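Local atomic coordinates of endoglucanase (PDB entry 6WQV), a protein that hydrolyses internal bonds of cellulose as a family 5 glycosidase and, being of broad specificity, probably also cuts xylan and related plant polysaccharides. Residues A[9-14]-A[153-158]; A[65-70]-A[110-115]; A[126-131]-A[178-183]; A[303-308]-A[349-354]. One frame throughout, in Å; residues are numbered along the deposited sequence.

Interaction 1: residues A[9-14]-A[153-158]; sequences TQMRDL and YDEHLI
E155 packs its carboxylate against the extended backbone of M11 and R12 and meets both the main chain and the guanidinium of R12. Its CG takes the crowded position between backbone N and carbonyl carbon (chi1 74°), and a bend at chi2 gives each oxygen its own task. E155 OE1 accepts from R12 N at 3.0 Å. E155 OE2 accepts from R12 NE at 2.6 Å and from R12 NH2 at 2.9 Å, a side-on salt bridge. The two flat groups stand 73° apart: OE2 lies near the guanidinium plane, yet NE reaches OE2 from above the carboxylate plane, whereas NH2 meets the anti lone pair of OE2. This grip sits just before strand 157-160 of the (beta/alpha)8 barrel, where D154 to L157 form a type I turn. D154 OD1 accepts from H156 N, an Asx turn, and also from H156 ND1 at 3.0 Å. An alanine at E155 would remove both oxygens and would probably loosen R12 and the chain before helix 16-22. R12 NH1 forms a second salt bridge, with E22, so the positive charge is probably shared between two acids. L14 CD1 lies over the rim of one guanidinium face. M11, a slim and flexible thioether, runs fully extended past E155 in the opposite sense, its CG 3.6 Å from E155 N. That amide is buried here and has no hydrogen-bond partner in the model.

Interaction 2: residues A[65-70]-A[110-115]; sequences KVKEGG and NDMYCI
The polar link is one hydrogen bond, K67 NZ to the backbone N110 O at 2.8 Å. K67 reaches it with a fully stretched chain, CG anti to the backbone N (chi1 -178°), and its ammonium arrives above the carbonyl plane, 33° out of it, rather than on a lone pair. A long cationic side chain suits this place because it can span from the exposed flank of the helix to a carbonyl in the loop. Charge probably adds a mild background pull, as D111 OD2 lies 5.1 Å from K67 NZ, too far for a salt bridge. The side chain of N110 has its main partner in D64, on the same helix as K67. The apolar part belongs to M112, whose chain bends at chi3 so that CE comes to 3.7 Å from K67 CB and 4.3 Å from V66 CG1. The lysine thus lends its methylene root to the hydrophobic layer, and M112 also rests on V74 and V107. At the helix end G70 has positive phi (120°), which glycine adopts easily, and closes a Schellman motif. Through K67 and M112, helix 60-68 is tied to the loop that leads from helix 94-108 into strand 113-117, a connection on the amino-terminal side of the strands in a (beta/alpha)8 barrel.

Interaction 3: residues A[126-131]-A[178-183]; sequences IPTNAQ and NQEARQ
The amide of N129 and the carboxylate of E180 lie face on face, their planes only 6° apart, with N129 ND2 3.5 Å from E180 CD. Beside this stack, E180 OE2 accepts from the backbone N129 N at 2.8 Å, an almost straight bond (172°) that meets the oxygen 26° out of the carboxylate plane. A third flat group, the guanidinium of R182, has N178 C and Q179 N over one face, while its NE forms a salt bridge with D224. E180 suits its place because an extended chain, CG anti to the backbone N, carries the acid across to the start of the other helix. There the negative charge would probably be steadied by the first turn's amides; a water links OE2 to A130 N as well. Both helix starts are capped from within: T128 OG1 accepts from Q131 N, and N178 OD1 from A181 N at 2.9 Å. A181 is small enough for close approach, its CA 3.2 Å from P127 O in a CH...O contact, and its CB 4.0 Å from P127 CG. Water also joins P127 O to N178 OD1. P127, at the centre of an inverse gamma turn, packs on L167 and I185. The contact joins the first turns of helices 129-149 and 179-197, which precede and follow strand 157-160, on the side of the barrel where the strands end.

Interaction 4: residues A[303-308]-A[349-354]; sequences WGENYL and LEAMMK
L308 meets the end of helix 346-353 atom by atom. Its CB lies 4.1 Å from M352 O, and its CG, placed anti to the carbonyl carbon and beside the backbone N, comes to 3.6 Å from the same oxygen. At the tip, the CD2 methyl rests 3.7 Å from M352 CG and also reaches M352 SD, the two side chains crossing obliquely. Beyond M352, L308 packs on I25, C318 and F289, so a branched apolar residue fills its place well. An alanine at L308 would lose CG and both methyls and would probably weaken the packing of M352 against helix 297-313. Segments 303-308 and 349-353 run nearly parallel, 19° apart, their axes 7.7 Å from each other at closest, and small residues make this possible. At G304 a CB would crowd M352 CG, so the absence of a side chain lets the helices come close. A351 CB touches E305 CG at 3.2 Å, a very short approach. On the outer side E305 brings its carboxylate near K354, the last residue of the chain; E305 OE2 and K354 NZ are 4.3 Å apart, too far to count as a salt bridge. M352 also packs on W320 and F289, which joins the helix pair to strands 318-322 and 284-289. With no hydrogen bond across it, the contact depends on shape and apolar surface, and the charged pair at its rim probably adds a weak attraction.

Interaction 1 is a surface contact and the richest in charge; the other three are partly buried. Interactions 1 and 2 meet through neighbouring strands 157-160 and 113-117, where H156 O probably accepts from C114 N, and interaction 2 is nested within the loop that interaction 1 closes. Interaction 4 touches interaction 2 where M353 CE packs on G69 and G70. Interaction 3 stands apart, about 20 Å from interaction 2 by nearest atoms and on the opposite side of the chain's centre. Chemistry follows place: a salt bridge holds the N-terminal segment, a lysine over a methionine joins helix to loop, water and acid link helix starts, and apolar fit pairs the two helices of interaction 4.

Interaction 1: residues A[9-14]-A[153-158]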
# COMPACT_ATOMS: atom_id res chain seq x y z
N THR A 9 -0.86 -12.29 -20.87
CA THR A 9 0.44 -12.85 -20.54
C THR A 9 0.24 -14.16 -19.80
O THR A 9 -0.60 -14.27 -18.91
CB THR A 9 1.22 -11.88 -19.64
OG1 THR A 9 1.34 -10.61 -20.29
CG2 THR A 9 2.62 -12.42 -19.34
N GLN A 10 1.00 -15.18 -20.20
CA GLN A 10 0.87 -16.48 -19.55
C GLN A 10 1.08 -16.31 -18.05
O GLN A 10 2.02 -15.64 -17.61
CB GLN A 10 1.88 -17.48 -20.10
CG GLN A 10 1.74 -18.87 -19.47
CD GLN A 10 0.31 -19.39 -19.48
OE1 GLN A 10 -0.29 -19.63 -18.43
NE2 GLN A 10 -0.25 -19.56 -20.67
N MET A 11 0.20 -16.94 -17.26
CA MET A 11 0.13 -16.66 -15.84
C MET A 11 0.18 -17.94 -15.04
O MET A 11 -0.52 -18.91 -15.35
CB MET A 11 -1.17 -15.93 -15.53
CG MET A 11 -1.31 -15.52 -14.10
SD MET A 11 -2.83 -14.60 -13.95
CE MET A 11 -2.84 -14.29 -12.19
N ARG A 12 1.01 -17.94 -13.99
CA ARG A 12 1.04 -19.04 -13.05
C ARG A 12 -0.14 -18.89 -12.10
O ARG A 12 -0.45 -17.78 -11.66
CB ARG A 12 2.33 -19.00 -12.24
CG ARG A 12 3.59 -19.29 -13.04
CD ARG A 12 4.82 -19.32 -12.13
NE ARG A 12 5.11 -17.99 -11.60
CZ ARG A 12 5.74 -17.74 -10.45
NH1 ARG A 12 6.16 -18.74 -9.68
NH2 ARG A 12 5.93 -16.49 -10.08
N ASP A 13 -0.80 -20.00 -11.80
CA ASP A 13 -1.92 -20.03 -10.87
C ASP A 13 -1.34 -20.43 -9.52
O ASP A 13 -1.13 -21.61 -9.25
CB ASP A 13 -2.94 -21.05 -11.36
CG ASP A 13 -4.23 -21.00 -10.58
OD1 ASP A 13 -4.33 -20.23 -9.59
OD2 ASP A 13 -5.16 -21.73 -10.97
N LEU A 14 -1.06 -19.43 -8.69
CA LEU A 14 -0.47 -19.64 -7.38
C LEU A 14 -1.38 -19.11 -6.30
O LEU A 14 -2.11 -18.13 -6.50
CB LEU A 14 0.85 -18.90 -7.26
CG LEU A 14 1.94 -19.27 -8.26
CD1 LEU A 14 3.13 -18.35 -8.02
CD2 LEU A 14 2.33 -20.72 -8.12
N TYR A 153 -1.90 -8.64 -17.44
CA TYR A 153 -0.68 -8.88 -16.68
C TYR A 153 -0.72 -10.21 -15.95
O TYR A 153 -1.79 -10.74 -15.63
CB TYR A 153 -0.45 -7.72 -15.70
CG TYR A 153 -0.04 -6.44 -16.38
CD1 TYR A 153 -0.91 -5.74 -17.21
CD2 TYR A 153 1.24 -5.93 -16.22
CE1 TYR A 153 -0.52 -4.58 -17.84
CE2 TYR A 153 1.63 -4.77 -16.84
CZ TYR A 153 0.75 -4.10 -17.65
OH TYR A 153 1.13 -2.94 -18.28
N ASP A 154 0.47 -10.78 -15.69
CA ASP A 154 0.56 -12.09 -15.07
C ASP A 154 0.51 -11.96 -13.54
O ASP A 154 0.09 -10.93 -13.00
CB ASP A 154 1.74 -12.90 -15.62
CG ASP A 154 3.10 -12.36 -15.20
OD1 ASP A 154 3.20 -11.59 -14.22
OD2 ASP A 154 4.08 -12.75 -15.87
N GLU A 155 0.92 -13.01 -12.83
CA GLU A 155 0.77 -13.07 -11.38
C GLU A 155 1.64 -12.05 -10.66
O GLU A 155 1.46 -11.85 -9.45
CB GLU A 155 1.06 -14.48 -10.87
CG GLU A 155 2.53 -14.89 -10.87
CD GLU A 155 3.06 -15.29 -12.24
OE1 GLU A 155 2.29 -15.32 -13.23
OE2 GLU A 155 4.26 -15.59 -12.33
N HIS A 156 2.58 -11.41 -11.36
CA HIS A 156 3.41 -10.43 -10.70
C HIS A 156 2.65 -9.16 -10.35
O HIS A 156 3.11 -8.39 -9.51
CB HIS A 156 4.63 -10.08 -11.55
CG HIS A 156 5.64 -11.17 -11.62
ND1 HIS A 156 5.57 -12.20 -12.53
CD2 HIS A 156 6.76 -11.40 -10.88
CE1 HIS A 156 6.60 -13.01 -12.37
NE2 HIS A 156 7.33 -12.55 -11.37
N LEU A 157 1.50 -8.92 -10.97
CA LEU A 157 0.70 -7.74 -10.67
C LEU A 157 -0.43 -8.11 -9.71
O LEU A 157 -1.24 -9.01 -10.00
CB LEU A 157 0.13 -7.08 -11.92
CG LEU A 157 -0.64 -5.78 -11.71
CD1 LEU A 157 0.26 -4.72 -11.10
CD2 LEU A 157 -1.23 -5.33 -13.04
N ILE A 158 -0.49 -7.41 -8.59
CA ILE A 158 -1.50 -7.56 -7.55
C ILE A 158 -2.30 -6.27 -7.50
O ILE A 158 -1.73 -5.17 -7.55
CB ILE A 158 -0.78 -7.79 -6.20
CG1 ILE A 158 0.04 -9.08 -6.24
CG2 ILE A 158 -1.77 -7.78 -5.05
CD1 ILE A 158 1.08 -9.15 -5.14
O HOH W 1 4.56 -14.36 -17.99

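Interaction 2: residues A[65-70]-A[110-115]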
# COMPACT_ATOMS: atom_id res chain seq x y z
N LYS A 65 17.34 0.89 -9.70
CA LYS A 65 18.13 1.07 -8.49
C LYS A 65 17.47 0.42 -7.28
O LYS A 65 18.15 -0.19 -6.44
CB LYS A 65 18.36 2.57 -8.25
CG LYS A 65 19.22 2.90 -7.05
CD LYS A 65 20.65 2.44 -7.24
CE LYS A 65 21.52 3.00 -6.13
NZ LYS A 65 22.95 2.67 -6.32
N VAL A 66 16.15 0.55 -7.17
CA VAL A 66 15.41 -0.14 -6.11
C VAL A 66 15.67 -1.64 -6.16
O VAL A 66 15.95 -2.27 -5.14
CB VAL A 66 13.91 0.21 -6.24
CG1 VAL A 66 13.06 -0.66 -5.34
CG2 VAL A 66 13.71 1.70 -5.92
N LYS A 67 15.60 -2.24 -7.36
CA LYS A 67 15.88 -3.67 -7.48
C LYS A 67 17.33 -3.99 -7.10
O LYS A 67 17.59 -4.95 -6.36
CB LYS A 67 15.56 -4.14 -8.90
CG LYS A 67 15.78 -5.64 -9.12
CD LYS A 67 15.44 -6.06 -10.55
CE LYS A 67 15.84 -7.52 -10.79
NZ LYS A 67 15.43 -8.04 -12.12
N GLU A 68 18.28 -3.20 -7.60
CA GLU A 68 19.69 -3.39 -7.26
C GLU A 68 19.92 -3.35 -5.75
O GLU A 68 20.78 -4.07 -5.24
CB GLU A 68 20.52 -2.29 -7.93
CG GLU A 68 22.02 -2.33 -7.71
CD GLU A 68 22.68 -1.01 -8.13
OE1 GLU A 68 22.47 -0.58 -9.28
OE2 GLU A 68 23.38 -0.39 -7.30
N GLY A 69 19.16 -2.53 -5.03
CA GLY A 69 19.34 -2.44 -3.60
C GLY A 69 18.82 -3.63 -2.82
O GLY A 69 19.10 -3.72 -1.62
N GLY A 70 18.08 -4.52 -3.46
CA GLY A 70 17.64 -5.75 -2.83
C GLY A 70 16.14 -5.92 -2.76
O GLY A 70 15.68 -6.97 -2.26
N ASN A 110 10.97 -5.20 -14.98
CA ASN A 110 12.13 -5.57 -14.19
C ASN A 110 11.97 -6.92 -13.50
O ASN A 110 12.76 -7.26 -12.62
CB ASN A 110 12.42 -4.50 -13.14
CG ASN A 110 13.51 -3.55 -13.57
OD1 ASN A 110 14.55 -3.98 -14.07
ND2 ASN A 110 13.28 -2.26 -13.38
N ASP A 111 10.94 -7.69 -13.87
CA ASP A 111 10.73 -9.02 -13.30
C ASP A 111 10.50 -8.92 -11.80
O ASP A 111 10.95 -9.76 -11.02
CB ASP A 111 11.93 -9.91 -13.63
CG ASP A 111 11.64 -11.39 -13.51
OD1 ASP A 111 10.46 -11.82 -13.46
OD2 ASP A 111 12.64 -12.14 -13.48
N MET A 112 9.80 -7.86 -11.40
CA MET A 112 9.45 -7.61 -10.01
C MET A 112 7.95 -7.80 -9.81
O MET A 112 7.16 -7.76 -10.77
CB MET A 112 9.81 -6.17 -9.61
CG MET A 112 11.30 -5.89 -9.68
SD MET A 112 11.77 -4.15 -9.49
CE MET A 112 12.01 -4.02 -7.73
N TYR A 113 7.57 -7.99 -8.56
CA TYR A 113 6.16 -7.93 -8.16
C TYR A 113 5.74 -6.48 -8.02
O TYR A 113 6.53 -5.61 -7.64
CB TYR A 113 5.94 -8.69 -6.86
CG TYR A 113 6.06 -10.17 -7.11
CD1 TYR A 113 7.28 -10.81 -7.03
CD2 TYR A 113 4.95 -10.92 -7.47
CE1 TYR A 113 7.40 -12.16 -7.29
CE2 TYR A 113 5.05 -12.27 -7.74
CZ TYR A 113 6.28 -12.88 -7.65
OH TYR A 113 6.38 -14.23 -7.91
N CYS A 114 4.48 -6.21 -8.36
CA CYS A 114 3.94 -4.86 -8.34
C CYS A 114 2.56 -4.89 -7.72
O CYS A 114 1.74 -5.74 -8.07
CB CYS A 114 3.87 -4.30 -9.76
SG CYS A 114 3.32 -2.60 -9.86
N ILE A 115 2.31 -3.96 -6.80
CA ILE A 115 1.01 -3.77 -6.17
C ILE A 115 0.48 -2.42 -6.62
O ILE A 115 1.15 -1.40 -6.42
CB ILE A 115 1.12 -3.83 -4.64
CG1 ILE A 115 1.59 -5.21 -4.19
CG2 ILE A 115 -0.21 -3.47 -3.98
CD1 ILE A 115 2.23 -5.19 -2.83

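Interaction 3: residues A[126-131]-A[178-183]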
# COMPACT_ATOMS: atom_id res chain seq x y z
N ILE A 126 -16.09 7.29 1.72
CA ILE A 126 -16.57 7.58 3.06
C ILE A 126 -17.29 6.35 3.62
O ILE A 126 -18.31 5.93 3.05
CB ILE A 126 -17.51 8.80 3.04
CG1 ILE A 126 -16.75 10.04 2.56
CG2 ILE A 126 -18.16 9.02 4.40
CD1 ILE A 126 -17.66 11.15 2.08
N PRO A 127 -16.85 5.79 4.76
CA PRO A 127 -17.49 4.56 5.27
C PRO A 127 -18.65 4.82 6.23
O PRO A 127 -18.56 4.67 7.46
CB PRO A 127 -16.33 3.85 5.97
CG PRO A 127 -15.50 5.00 6.52
CD PRO A 127 -15.60 6.11 5.49
N THR A 128 -19.77 5.24 5.66
CA THR A 128 -21.01 5.44 6.40
C THR A 128 -22.15 4.81 5.61
O THR A 128 -22.08 4.66 4.38
CB THR A 128 -21.34 6.93 6.60
OG1 THR A 128 -21.57 7.54 5.32
CG2 THR A 128 -20.21 7.65 7.32
N ASN A 129 -23.22 4.45 6.32
CA ASN A 129 -24.39 3.91 5.64
C ASN A 129 -24.96 4.92 4.65
O ASN A 129 -25.48 4.53 3.59
CB ASN A 129 -25.47 3.55 6.66
CG ASN A 129 -25.14 2.29 7.43
OD1 ASN A 129 -24.36 1.46 6.97
ND2 ASN A 129 -25.74 2.14 8.60
N ALA A 130 -24.88 6.21 4.98
CA ALA A 130 -25.46 7.22 4.11
C ALA A 130 -24.73 7.31 2.77
O ALA A 130 -25.34 7.64 1.75
CB ALA A 130 -25.45 8.58 4.80
N GLN A 131 -23.43 7.01 2.75
CA GLN A 131 -22.64 7.09 1.53
C GLN A 131 -22.46 5.74 0.84
O GLN A 131 -22.00 5.70 -0.30
CB GLN A 131 -21.27 7.70 1.83
CG GLN A 131 -21.34 9.18 2.18
CD GLN A 131 -21.76 10.02 0.98
OE1 GLN A 131 -21.35 9.76 -0.15
NE2 GLN A 131 -22.58 11.04 1.23
N ASN A 178 -15.94 3.79 14.02
CA ASN A 178 -17.08 3.24 14.75
C ASN A 178 -17.53 1.95 14.08
O ASN A 178 -17.04 1.55 13.03
CB ASN A 178 -18.24 4.25 14.91
CG ASN A 178 -18.75 4.80 13.59
OD1 ASN A 178 -18.66 4.16 12.55
ND2 ASN A 178 -19.31 6.01 13.65
N GLN A 179 -18.46 1.27 14.75
CA GLN A 179 -18.92 -0.03 14.25
C GLN A 179 -19.49 0.10 12.85
O GLN A 179 -19.26 -0.76 11.99
CB GLN A 179 -19.95 -0.60 15.21
CG GLN A 179 -20.57 -1.88 14.76
CD GLN A 179 -21.45 -2.49 15.83
OE1 GLN A 179 -21.00 -2.71 16.96
NE2 GLN A 179 -22.70 -2.76 15.49
N GLU A 180 -20.25 1.16 12.60
CA GLU A 180 -20.83 1.36 11.27
C GLU A 180 -19.75 1.45 10.20
O GLU A 180 -19.87 0.84 9.14
CB GLU A 180 -21.72 2.61 11.30
CG GLU A 180 -22.33 2.98 9.96
CD GLU A 180 -23.26 4.17 10.05
OE1 GLU A 180 -23.92 4.34 11.10
OE2 GLU A 180 -23.33 4.95 9.07
N ALA A 181 -18.68 2.20 10.47
CA ALA A 181 -17.63 2.34 9.47
C ALA A 181 -16.96 1.01 9.19
O ALA A 181 -16.63 0.70 8.03
CB ALA A 181 -16.59 3.35 9.94
N ARG A 182 -16.70 0.22 10.23
CA ARG A 182 -16.03 -1.06 10.03
C ARG A 182 -16.92 -2.00 9.22
O ARG A 182 -16.43 -2.75 8.37
CB ARG A 182 -15.62 -1.64 11.38
CG ARG A 182 -14.66 -0.71 12.12
CD ARG A 182 -14.13 -1.28 13.43
NE ARG A 182 -15.14 -1.54 14.46
CZ ARG A 182 -15.44 -0.72 15.46
NH1 ARG A 182 -14.86 0.47 15.58
NH2 ARG A 182 -16.35 -1.09 16.35
N GLN A 183 -18.23 -1.97 9.48
CA GLN A 183 -19.16 -2.76 8.69
C GLN A 183 -19.12 -2.34 7.23
O GLN A 183 -18.98 -3.18 6.33
CB GLN A 183 -20.58 -2.59 9.21
CG GLN A 183 -20.91 -3.30 10.51
CD GLN A 183 -22.29 -2.92 11.03
OE1 GLN A 183 -22.83 -1.87 10.68
NE2 GLN A 183 -22.86 -3.77 11.87
O HOH W 2 -19.76 5.29 10.01
O HOH W 3 -23.60 -1.10 7.86
O HOH W 4 -25.40 -0.05 10.54
O HOH W 5 -24.76 7.07 7.85

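Interaction 4: residues A[303-308]-A[349-354]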
# COMPACT_ATOMS: atom_id res chain seq x y z
N TRP A 303 16.39 -0.66 15.14
CA TRP A 303 14.97 -0.87 14.87
C TRP A 303 14.77 -1.66 13.58
O TRP A 303 14.01 -2.63 13.54
CB TRP A 303 14.26 0.49 14.81
CG TRP A 303 12.90 0.45 14.21
CD1 TRP A 303 11.72 0.21 14.87
CD2 TRP A 303 12.56 0.65 12.84
NE1 TRP A 303 10.67 0.25 13.98
CE2 TRP A 303 11.16 0.52 12.73
CE3 TRP A 303 13.31 0.92 11.69
CZ2 TRP A 303 10.50 0.65 11.51
CZ3 TRP A 303 12.65 1.05 10.48
CH2 TRP A 303 11.26 0.91 10.40
N GLY A 304 15.47 -1.26 12.51
CA GLY A 304 15.23 -1.88 11.22
C GLY A 304 15.68 -3.33 11.15
O GLY A 304 14.99 -4.17 10.57
N GLU A 305 16.85 -3.64 11.72
CA GLU A 305 17.29 -5.03 11.76
C GLU A 305 16.25 -5.89 12.47
O GLU A 305 15.90 -6.98 11.99
CB GLU A 305 18.61 -5.15 12.51
CG GLU A 305 19.80 -4.41 11.93
CD GLU A 305 21.05 -4.59 12.78
OE1 GLU A 305 20.94 -4.60 14.03
OE2 GLU A 305 22.14 -4.72 12.20
N ASN A 306 15.74 -5.42 13.60
CA ASN A 306 14.82 -6.23 14.39
C ASN A 306 13.44 -6.30 13.75
O ASN A 306 12.79 -7.35 13.80
CB ASN A 306 14.76 -5.70 15.81
CG ASN A 306 15.94 -6.15 16.63
OD1 ASN A 306 15.99 -7.29 17.08
ND2 ASN A 306 16.92 -5.26 16.80
N TYR A 307 12.97 -5.20 13.15
CA TYR A 307 11.67 -5.23 12.47
C TYR A 307 11.64 -6.33 11.42
O TYR A 307 10.75 -7.19 11.42
CB TYR A 307 11.37 -3.85 11.87
CG TYR A 307 9.91 -3.61 11.50
CD1 TYR A 307 9.31 -4.35 10.49
CD2 TYR A 307 9.14 -2.66 12.16
CE1 TYR A 307 8.00 -4.16 10.16
CE2 TYR A 307 7.82 -2.46 11.83
CZ TYR A 307 7.26 -3.21 10.83
OH TYR A 307 5.94 -3.03 10.47
N LEU A 308 12.62 -6.34 10.51
CA LEU A 308 12.62 -7.33 9.44
C LEU A 308 12.86 -8.74 9.97
O LEU A 308 12.27 -9.70 9.46
CB LEU A 308 13.65 -6.96 8.38
CG LEU A 308 13.23 -5.96 7.31
CD1 LEU A 308 12.11 -6.52 6.43
CD2 LEU A 308 12.79 -4.64 7.90
N LEU A 349 19.61 0.57 5.05
CA LEU A 349 19.33 -0.38 3.97
C LEU A 349 19.97 -1.73 4.28
O LEU A 349 19.31 -2.77 4.19
CB LEU A 349 19.84 0.18 2.64
CG LEU A 349 19.55 -0.68 1.40
CD1 LEU A 349 18.06 -0.70 1.11
CD2 LEU A 349 20.33 -0.19 0.19
N GLU A 350 21.25 -1.73 4.65
CA GLU A 350 21.94 -2.98 4.97
C GLU A 350 21.24 -3.72 6.11
O GLU A 350 21.13 -4.95 6.09
CB GLU A 350 23.39 -2.67 5.34
CG GLU A 350 24.23 -3.83 5.82
CD GLU A 350 25.63 -3.39 6.26
OE1 GLU A 350 25.76 -2.56 7.19
OE2 GLU A 350 26.61 -3.87 5.65
N ALA A 351 20.76 -2.98 7.11
CA ALA A 351 20.09 -3.61 8.24
C ALA A 351 18.83 -4.34 7.80
O ALA A 351 18.54 -5.44 8.29
CB ALA A 351 19.75 -2.55 9.28
N MET A 352 18.08 -3.77 6.87
CA MET A 352 16.84 -4.39 6.43
C MET A 352 17.06 -5.50 5.41
O MET A 352 16.17 -6.33 5.22
CB MET A 352 15.90 -3.32 5.89
CG MET A 352 15.51 -2.35 6.98
SD MET A 352 14.27 -1.16 6.46
CE MET A 352 15.19 -0.34 5.16
N MET A 353 18.23 -5.54 4.78
CA MET A 353 18.51 -6.52 3.74
C MET A 353 19.23 -7.76 4.23
O MET A 353 19.40 -8.71 3.45
CB MET A 353 19.34 -5.87 2.63
CG MET A 353 18.59 -4.84 1.84
SD MET A 353 17.21 -5.58 0.94
CE MET A 353 16.35 -4.13 0.39
N LYS A 354 19.66 -7.81 5.48
CA LYS A 354 20.43 -8.97 5.93
C LYS A 354 19.51 -10.18 6.13
O LYS A 354 18.28 -10.07 6.14
CB LYS A 354 21.26 -8.65 7.18
CG LYS A 354 20.51 -8.15 8.38
CD LYS A 354 21.47 -7.81 9.52
CE LYS A 354 22.22 -9.04 10.03
NZ LYS A 354 22.93 -8.81 11.32
OXT LYS A 354 19.98 -11.31 6.24